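Glycosyl hydrolase (Rhizobium leguminosarum bv. trifolii, PDB 5NDX) probably hydrolyses O-glycosidic bonds as a family 39 glycoside hydrolase, a bacterial orthologue of human alpha-L-iduronidase. Local coordinates at residues Y60-N63 with L64-A67; W75-L78 with D79-L82. The protein carries 2 engineered substitutions. One frame throughout, in Å; residues are numbered along the deposited sequence.

Followed from the N terminus, the chain leaves barrel strand 55-58 and enters contact 1, where residues 60-67 turn through a short 3-10 segment into the short, weakly bonded strand 66-67. A hairpin with strand 73-74 then carries it to contact 2, the first turns of helix 76-87. Both are local turns of continuous chain, so neither closes a long loop; they lie in series, neither nesting nor crossing, yet their centres are about 9 Å apart because the hairpin brings the chain back. Leu65 CD2 packs 3.5 Å from Trp75 CE3, and Leu64 meets Leu77 and Ala81. Together they tie the connection after strand 55-58 to the helix preceding strand 91-95, one beta-alpha-beta unit of the TIM barrel.

Contact 1 (Y60-N63 with L64-A67); sequences YLYN and LLSA. Unlike the reference sequence in segment 64-67: Leu65 (reference Val).
Leu64 folds back against the carbonyl of Leu61, its CB 3.2 Å from Leu61 O. The same oxygen takes the backbone bond from Leu64 N at 3.0 Å, so CB and CG of Leu64 crowd the acceptor that its own amide binds. One residue on, the pattern repeats: Leu65 N reaches Tyr62 O at 3.0 Å. Successive i-to-i+3 bonds are the mark of a 3-10 turn, here turning the chain soon after strand 55-58.

The side chains of Tyr62 and Leu65 lie next to each other and point the same way. With its CG anti to the carbonyl carbon (chi1 -66°), Leu65 runs alongside the tyrosine, and its CD1 methyl meets the ring obliquely, 3.8 Å from Tyr62 CD1. The same leucine also brings its CB to 3.4 Å from Tyr62 O, and therefore touches both the backbone and the ring of one residue. Leu61 and Leu64 approach more loosely, through methyl groups. Leu65 takes the place of the reference valine.

The polar ends are held by other parts of the barrel: Tyr62 OH is hydrogen-bonded to Thr123 OG1, and Asn63 OD1 accepts a bond from Asn99 N. At the start of the turn, the Tyr60 side chain lies about 7 Å from that of Gln146, the predicted proton-donor position, changed in this structure, and about 7 Å from a bound substrate-like glycoside. Leu61 and Leu64 face helix 76-87, with Leu61 on Leu78. Tyr62 packs against helix 110-131, its ring perpendicular to that of Trp116, and Leu65 bridges the two helices by touching both Leu78 and Leu119.

Contact 2 (W75-L78 with D79-L82); sequences WSLL and DRAL
Asp79 lays its carboxylate beside the backbone of Trp75, CG lying 3.2 Å from Trp75 O, at the opening turn of an alpha helix of the TIM barrel. The Asp79 amide bonds to that same carbonyl, Asp79 N to Trp75 O 2.9 Å. Both carboxylate oxygens look past the turn to helix 110-131: OD1 is hydrogen-bonded to Tyr127 OH and OD2 forms a salt bridge with Arg126. Replacing Asp79 by an alanine removes the carboxylate, which is likely to leave Arg126 without this salt bridge and Tyr127 OH without this hydrogen bond, weakening the tie between the two helices.

The i-to-i+4 ladder continues from Ser76, Leu77 and Leu78 to Arg80, Ala81 and Leu82, and the Leu82 N to Leu78 O bond is 2.9 Å long. On the buried flank Leu78 and Leu82 cross at a slant, Leu78 CG lying 4.1 Å from Leu82 CD1. With CG anti to its backbone N (chi1 -171°), Leu78 puts CG and CD1 against the CG and CD1 of Leu82, whose own CG also approaches the Leu78 carbonyl oxygen.

On a more open side of the helix Leu77 and Arg80 run side by side. The arginine chain first passes Ser76 O, with Arg80 CG at 3.5 Å, then bends at chi3 (51°), and its guanidinium obliquely meets a leucine methyl, Arg80 NH1 to Leu77 CD2 3.5 Å.

Contact 1 (Y60-N63 with L64-A67)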
ATOM      1  N   TYR A  60       0.138 -18.231   1.389  1.00 40.87           N
ATOM      2  CA  TYR A  60       0.875 -19.498   1.613  1.00 42.52           C
ATOM      3  C   TYR A  60       2.053 -19.360   2.573  1.00 42.43           C
ATOM      4  O   TYR A  60       3.091 -19.988   2.383  1.00 42.17           O
ATOM      5  CB  TYR A  60       1.367 -20.070   0.275  1.00 47.33           C
ATOM      6  CG  TYR A  60       0.272 -20.340  -0.728  1.00 49.31           C
ATOM      7  CD1 TYR A  60      -0.646 -21.366  -0.491  1.00 54.99           C
ATOM      8  CD2 TYR A  60       0.180 -19.636  -1.923  1.00 52.71           C
ATOM      9  CE1 TYR A  60      -1.641 -21.682  -1.404  1.00 56.92           C
ATOM     10  CE2 TYR A  60      -0.821 -19.935  -2.856  1.00 55.53           C
ATOM     11  CZ  TYR A  60      -1.729 -20.965  -2.573  1.00 57.67           C
ATOM     12  OH  TYR A  60      -2.745 -21.303  -3.420  1.00 61.66           O
ATOM     13  N   LEU A  61       1.893 -18.565   3.636  1.00 40.77           N
ATOM     14  CA  LEU A  61       2.927 -18.510   4.659  1.00 40.49           C
ATOM     15  C   LEU A  61       3.265 -19.922   5.205  1.00 41.80           C
ATOM     16  O   LEU A  61       4.428 -20.216   5.425  1.00 42.32           O
ATOM     17  CB  LEU A  61       2.545 -17.551   5.797  1.00 39.17           C
ATOM     18  CG  LEU A  61       2.722 -16.071   5.406  1.00 38.59           C
ATOM     19  CD1 LEU A  61       1.963 -15.204   6.385  1.00 39.09           C
ATOM     20  CD2 LEU A  61       4.191 -15.705   5.331  1.00 37.82           C
ATOM     21  N   TYR A  62       2.273 -20.791   5.374  1.00 40.54           N
ATOM     22  CA  TYR A  62       2.563 -22.142   5.922  1.00 42.15           C
ATOM     23  C   TYR A  62       3.292 -23.108   4.954  1.00 43.60           C
ATOM     24  O   TYR A  62       3.863 -24.097   5.419  1.00 45.64           O
ATOM     25  CB  TYR A  62       1.295 -22.787   6.474  1.00 40.22           C
ATOM     26  CG  TYR A  62       0.804 -22.246   7.820  1.00 40.33           C
ATOM     27  CD1 TYR A  62       1.696 -21.863   8.825  1.00 41.04           C
ATOM     28  CD2 TYR A  62      -0.566 -22.134   8.088  1.00 40.69           C
ATOM     29  CE1 TYR A  62       1.259 -21.428  10.077  1.00 42.06           C
ATOM     30  CE2 TYR A  62      -1.023 -21.680   9.326  1.00 41.46           C
ATOM     31  CZ  TYR A  62      -0.098 -21.338  10.325  1.00 42.15           C
ATOM     32  OH  TYR A  62      -0.500 -20.941  11.580  1.00 41.52           O
ATOM     33  N   ASN A  63       3.348 -22.807   3.649  1.00 42.43           N
ATOM     34  CA  ASN A  63       4.254 -23.551   2.740  1.00 44.99           C
ATOM     35  C   ASN A  63       5.704 -23.310   3.066  1.00 45.45           C
ATOM     36  O   ASN A  63       6.530 -24.047   2.608  1.00 46.30           O
ATOM     37  CB  ASN A  63       4.017 -23.223   1.259  1.00 46.67           C
ATOM     38  CG  ASN A  63       2.701 -23.786   0.744  1.00 48.65           C
ATOM     39  OD1 ASN A  63       2.031 -24.572   1.407  1.00 49.39           O
ATOM     40  ND2 ASN A  63       2.328 -23.373  -0.434  1.00 51.56           N
ATOM     41  N   LEU A  64       6.015 -22.273   3.838  1.00 44.39           N
ATOM     42  CA  LEU A  64       7.362 -22.067   4.327  1.00 45.87           C
ATOM     43  C   LEU A  64       7.760 -23.074   5.427  1.00 47.00           C
ATOM     44  O   LEU A  64       8.939 -23.228   5.698  1.00 47.56           O
ATOM     45  CB  LEU A  64       7.540 -20.637   4.870  1.00 44.06           C
ATOM     46  CG  LEU A  64       7.389 -19.526   3.813  1.00 45.96           C
ATOM     47  CD1 LEU A  64       7.598 -18.146   4.406  1.00 44.14           C
ATOM     48  CD2 LEU A  64       8.297 -19.763   2.593  1.00 46.84           C
ATOM     49  N   LEU A  65       6.790 -23.712   6.068  1.00 46.45           N
ATOM     50  CA  LEU A  65       7.082 -24.702   7.100  1.00 48.17           C
ATOM     51  C   LEU A  65       7.309 -26.064   6.465  1.00 50.16           C
ATOM     52  O   LEU A  65       6.838 -26.336   5.380  1.00 52.24           O
ATOM     53  CB  LEU A  65       5.918 -24.801   8.082  1.00 47.59           C
ATOM     54  CG  LEU A  65       5.601 -23.590   8.965  1.00 48.18           C
ATOM     55  CD1 LEU A  65       4.564 -23.997   9.977  1.00 49.74           C
ATOM     56  CD2 LEU A  65       6.834 -23.044   9.643  1.00 46.89           C
ATOM     57  N   SER A  66       8.025 -26.924   7.163  1.00 53.52           N
ATOM     58  CA  SER A  66       8.054 -28.346   6.786  1.00 56.68           C
ATOM     59  C   SER A  66       8.017 -29.197   8.058  1.00 56.71           C
ATOM     60  O   SER A  66       8.401 -28.728   9.146  1.00 54.50           O
ATOM     61  CB  SER A  66       9.259 -28.663   5.877  1.00 55.21           C
ATOM     62  OG  SER A  66      10.432 -28.298   6.556  1.00 55.11           O
ATOM     63  N   ALA A  67       7.452 -30.399   7.928  1.00 59.91           N
ATOM     64  CA  ALA A  67       7.355 -31.356   9.051  1.00 66.09           C
ATOM     65  C   ALA A  67       8.747 -31.786   9.413  1.00 72.16           C
ATOM     66  O   ALA A  67       9.488 -32.230   8.544  1.00 73.47           O
ATOM     67  CB  ALA A  67       6.557 -32.588   8.666  1.00 66.36           C
TER

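Contact 2 (W75-L78 with D79-L82)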
ATOM      1  N   TRP A  75      10.635 -24.235  11.492  1.00 50.32           N
ATOM      2  CA  TRP A  75      10.106 -22.871  11.405  1.00 49.86           C
ATOM      3  C   TRP A  75      11.073 -21.869  10.755  1.00 50.52           C
ATOM      4  O   TRP A  75      10.752 -20.669  10.682  1.00 49.24           O
ATOM      5  CB  TRP A  75       9.753 -22.323  12.813  1.00 47.32           C
ATOM      6  CG  TRP A  75       8.721 -23.095  13.487  1.00 48.36           C
ATOM      7  CD1 TRP A  75       8.925 -24.240  14.231  1.00 50.16           C
ATOM      8  CD2 TRP A  75       7.304 -22.857  13.506  1.00 47.64           C
ATOM      9  NE1 TRP A  75       7.734 -24.700  14.717  1.00 49.42           N
ATOM     10  CE2 TRP A  75       6.721 -23.887  14.285  1.00 49.43           C
ATOM     11  CE3 TRP A  75       6.466 -21.899  12.931  1.00 47.58           C
ATOM     12  CZ2 TRP A  75       5.339 -23.974  14.508  1.00 49.43           C
ATOM     13  CZ3 TRP A  75       5.091 -21.980  13.160  1.00 48.25           C
ATOM     14  CH2 TRP A  75       4.540 -23.013  13.957  1.00 47.58           C
ATOM     15  N   SER A  76      12.263 -22.304  10.343  1.00 47.32           N
ATOM     16  CA  SER A  76      13.323 -21.350  10.056  1.00 47.15           C
ATOM     17  C   SER A  76      13.023 -20.431   8.848  1.00 44.92           C
ATOM     18  O   SER A  76      13.439 -19.290   8.882  1.00 44.01           O
ATOM     19  CB  SER A  76      14.665 -22.062   9.891  1.00 48.39           C
ATOM     20  OG  SER A  76      14.584 -22.942   8.803  1.00 54.17           O
ATOM     21  N   LEU A  77      12.322 -20.908   7.814  1.00 42.77           N
ATOM     22  CA  LEU A  77      11.936 -20.058   6.687  1.00 42.03           C
ATOM     23  C   LEU A  77      10.837 -19.062   7.051  1.00 42.21           C
ATOM     24  O   LEU A  77      10.909 -17.891   6.643  1.00 41.66           O
ATOM     25  CB  LEU A  77      11.541 -20.868   5.436  1.00 42.44           C
ATOM     26  CG  LEU A  77      12.659 -21.782   4.890  1.00 45.36           C
ATOM     27  CD1 LEU A  77      12.200 -22.499   3.597  1.00 46.02           C
ATOM     28  CD2 LEU A  77      13.968 -21.015   4.646  1.00 45.21           C
ATOM     29  N   LEU A  78       9.856 -19.513   7.838  1.00 41.41           N
ATOM     30  CA  LEU A  78       8.802 -18.639   8.312  1.00 41.53           C
ATOM     31  C   LEU A  78       9.355 -17.548   9.217  1.00 40.70           C
ATOM     32  O   LEU A  78       8.942 -16.391   9.108  1.00 39.02           O
ATOM     33  CB  LEU A  78       7.629 -19.416   8.957  1.00 40.87           C
ATOM     34  CG  LEU A  78       6.372 -18.604   9.301  1.00 41.41           C
ATOM     35  CD1 LEU A  78       5.777 -17.850   8.093  1.00 41.43           C
ATOM     36  CD2 LEU A  78       5.295 -19.470   9.921  1.00 41.75           C
ATOM     37  N   ASP A  79      10.311 -17.894  10.072  1.00 40.92           N
ATOM     38  CA  ASP A  79      11.010 -16.922  10.899  1.00 41.37           C
ATOM     39  C   ASP A  79      11.673 -15.810  10.072  1.00 40.63           C
ATOM     40  O   ASP A  79      11.579 -14.657  10.430  1.00 38.10           O
ATOM     41  CB  ASP A  79      12.126 -17.566  11.731  1.00 43.44           C
ATOM     42  CG  ASP A  79      11.623 -18.516  12.821  1.00 44.16           C
ATOM     43  OD1 ASP A  79      10.415 -18.538  13.168  1.00 42.20           O
ATOM     44  OD2 ASP A  79      12.512 -19.255  13.327  1.00 44.22           O
ATOM     45  N   ARG A  80      12.381 -16.187   9.016  1.00 41.54           N
ATOM     46  CA  ARG A  80      13.023 -15.219   8.156  1.00 44.77           C
ATOM     47  C   ARG A  80      12.001 -14.321   7.464  1.00 40.52           C
ATOM     48  O   ARG A  80      12.216 -13.143   7.363  1.00 38.80           O
ATOM     49  CB  ARG A  80      13.908 -15.912   7.111  1.00 48.27           C
ATOM     50  CG  ARG A  80      15.185 -16.469   7.765  1.00 51.46           C
ATOM     51  CD  ARG A  80      15.976 -17.416   6.861  1.00 53.25           C
ATOM     52  NE  ARG A  80      16.241 -16.835   5.528  1.00 57.83           N
ATOM     53  CZ  ARG A  80      16.593 -17.522   4.426  1.00 60.23           C
ATOM     54  NH1 ARG A  80      16.741 -18.853   4.436  1.00 63.41           N
ATOM     55  NH2 ARG A  80      16.802 -16.873   3.288  1.00 63.05           N
ATOM     56  N   ALA A  81      10.888 -14.896   7.044  1.00 39.09           N
ATOM     57  CA  ALA A  81       9.865 -14.184   6.312  1.00 39.27           C
ATOM     58  C   ALA A  81       9.146 -13.158   7.206  1.00 40.78           C
ATOM     59  O   ALA A  81       8.968 -12.006   6.809  1.00 38.69           O
ATOM     60  CB  ALA A  81       8.860 -15.161   5.733  1.00 38.52           C
ATOM     61  N   LEU A  82       8.749 -13.578   8.401  1.00 38.08           N
ATOM     62  CA  LEU A  82       8.154 -12.657   9.366  1.00 37.89           C
ATOM     63  C   LEU A  82       9.154 -11.651   9.873  1.00 38.81           C
ATOM     64  O   LEU A  82       8.789 -10.475  10.045  1.00 37.19           O
ATOM     65  CB  LEU A  82       7.472 -13.379  10.509  1.00 38.77           C
ATOM     66  CG  LEU A  82       6.335 -14.304  10.044  1.00 41.40           C
ATOM     67  CD1 LEU A  82       5.754 -15.078  11.208  1.00 41.35           C
ATOM     68  CD2 LEU A  82       5.246 -13.512   9.331  1.00 41.67           C
TER